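Local coordinates for putative Vgr protein (Escherichia coli, PDB 3WIT) that probably forms the trimeric beta-helical C-terminal part of the needle-like VgrG spike of a type 6 secretion system, at residues S37-A40 against G45-L48. Sequence-based numbering, arbitrary orientation.
Sequences SKIA and GIQL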
ATOM      1  N   SER A  37       0.686  12.659  -4.323  1.00 37.29           N
ATOM      2  CA  SER A  37       0.485  11.356  -3.702  1.00 33.64           C
ATOM      3  C   SER A  37      -0.642  10.631  -4.424  1.00 34.60           C
ATOM      4  O   SER A  37      -1.754  11.165  -4.537  1.00 37.83           O
ATOM      5  CB  SER A  37       0.135  11.528  -2.223  1.00 34.38           C
ATOM      6  OG  SER A  37       0.896  12.585  -1.643  1.00 40.77           O
ATOM      7  N   LYS A  38      -0.363   9.428  -4.918  1.00 33.21           N
ATOM      8  CA  LYS A  38      -1.326   8.714  -5.766  1.00 33.46           C
ATOM      9  C   LYS A  38      -1.321   7.243  -5.476  1.00 34.24           C
ATOM     10  O   LYS A  38      -0.265   6.661  -5.211  1.00 34.82           O
ATOM     11  CB  LYS A  38      -0.966   8.888  -7.246  1.00 34.83           C
ATOM     12  CG  LYS A  38      -0.942  10.296  -7.750  1.00 51.69           C
ATOM     13  CD  LYS A  38      -0.753  10.275  -9.268  1.00 58.06           C
ATOM     14  CE  LYS A  38      -0.966  11.644  -9.883  1.00 68.42           C
ATOM     15  NZ  LYS A  38      -0.002  12.655  -9.367  1.00 71.70           N
ATOM     16  N   ILE A  39      -2.509   6.639  -5.529  1.00 33.52           N
ATOM     17  CA  ILE A  39      -2.662   5.195  -5.592  1.00 32.64           C
ATOM     18  C   ILE A  39      -3.496   4.894  -6.846  1.00 38.32           C
ATOM     19  O   ILE A  39      -4.573   5.491  -7.045  1.00 34.17           O
ATOM     20  CB  ILE A  39      -3.379   4.618  -4.365  1.00 35.52           C
ATOM     21  CG1 ILE A  39      -2.531   4.780  -3.113  1.00 31.15           C
ATOM     22  CG2 ILE A  39      -3.649   3.116  -4.571  1.00 33.46           C
ATOM     23  CD1 ILE A  39      -3.278   4.421  -1.802  1.00 33.11           C
ATOM     24  N   ALA A  40      -2.990   4.025  -7.721  1.00 34.92           N
ATOM     25  CA  ALA A  40      -3.721   3.650  -8.943  1.00 33.60           C
ATOM     26  C   ALA A  40      -3.832   2.143  -9.052  1.00 34.88           C
ATOM     27  O   ALA A  40      -2.870   1.421  -8.767  1.00 36.53           O
ATOM     28  CB  ALA A  40      -3.019   4.194 -10.179  1.00 36.21           C
ATOM     29  N   GLY A  45      -1.772  -3.878 -12.380  1.00 37.34           N
ATOM     30  CA  GLY A  45      -1.375  -3.950 -10.977  1.00 34.04           C
ATOM     31  C   GLY A  45      -1.720  -2.713 -10.174  1.00 34.63           C
ATOM     32  O   GLY A  45      -2.686  -1.994 -10.473  1.00 34.10           O
ATOM     33  N   ILE A  46      -0.904  -2.433  -9.167  1.00 33.32           N
ATOM     34  CA  ILE A  46      -1.187  -1.349  -8.242  1.00 31.34           C
ATOM     35  C   ILE A  46       0.071  -0.517  -8.103  1.00 39.48           C
ATOM     36  O   ILE A  46       1.178  -1.055  -7.995  1.00 35.69           O
ATOM     37  CB  ILE A  46      -1.590  -1.899  -6.859  1.00 30.04           C
ATOM     38  CG1 ILE A  46      -2.826  -2.796  -6.996  1.00 34.16           C
ATOM     39  CG2 ILE A  46      -1.773  -0.741  -5.849  1.00 35.14           C
ATOM     40  CD1 ILE A  46      -3.303  -3.480  -5.657  1.00 38.06           C
ATOM     41  N   GLN A  47      -0.076   0.797  -8.157  1.00 33.41           N
ATOM     42  CA  GLN A  47       1.079   1.660  -7.872  1.00 30.39           C
ATOM     43  C   GLN A  47       0.720   2.689  -6.811  1.00 36.56           C
ATOM     44  O   GLN A  47      -0.324   3.331  -6.899  1.00 35.00           O
ATOM     45  CB  GLN A  47       1.543   2.351  -9.142  1.00 33.93           C
ATOM     46  CG  GLN A  47       2.777   3.209  -8.937  1.00 36.72           C
ATOM     47  CD  GLN A  47       3.546   3.362 -10.204  1.00 50.81           C
ATOM     48  OE1 GLN A  47       3.851   2.383 -10.876  1.00 56.23           O
ATOM     49  NE2 GLN A  47       3.838   4.597 -10.569  1.00 50.41           N
ATOM     50  N   LEU A  48       1.588   2.826  -5.807  1.00 31.65           N
ATOM     51  CA  LEU A  48       1.476   3.850  -4.795  1.00 33.80           C
ATOM     52  C   LEU A  48       2.715   4.707  -4.925  1.00 37.71           C
ATOM     53  O   LEU A  48       3.831   4.176  -4.981  1.00 36.38           O
ATOM     54  CB  LEU A  48       1.417   3.211  -3.402  1.00 28.97           C
ATOM     55  CG  LEU A  48       0.365   2.117  -3.122  1.00 30.21           C
ATOM     56  CD1 LEU A  48       0.889   0.706  -3.371  1.00 32.20           C
ATOM     57  CD2 LEU A  48      -0.123   2.203  -1.671  1.00 35.18           C
TER
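Ala40 and Gln47 form an antiparallel hydrogen-bonded pair in the beta hairpin of strands 37-42 and 45-50. Ala40 N donates to Gln47 O at 2.9 Å, and Gln47 N returns the bond to Ala40 O at 2.9 Å. Both bonds are fairly straight, with N-H...O angles of 162°. Three CA-H...O contacts add to this backbone pairing: Leu48 CA to Lys38 O, Ile39 CA to Gln47 O and Ile46 CA to Ala40 O, each 3.3 Å.

Ile39 and Leu48 make the next, non-hydrogen-bonded pair. Their side chains run side by side on one face, and Ile39 CG1 meets Leu48 CD2 at 3.8 Å. With chi1 -67°, Ile39 CG1 sits beside the backbone N and against Leu48, while CG2, anti to that N, faces Ile46 CG2 at a looser 4.5 Å. This face is buried in the trimer: Ile39 packs on Ile46 of the second subunit and Ile39 of the third subunit, and Leu48 on Leu48 of the third subunit.

Ala40 and Gln47 point to the other, partly exposed face. The Gln47 amide turns away from Ala40, and its NE2 bonds Gln49 OE1. Ile39, Ile46 and Leu48 on the buried face, with the Gln47 amide on the partly exposed one, fit a triple-stranded beta-helix with an apolar core.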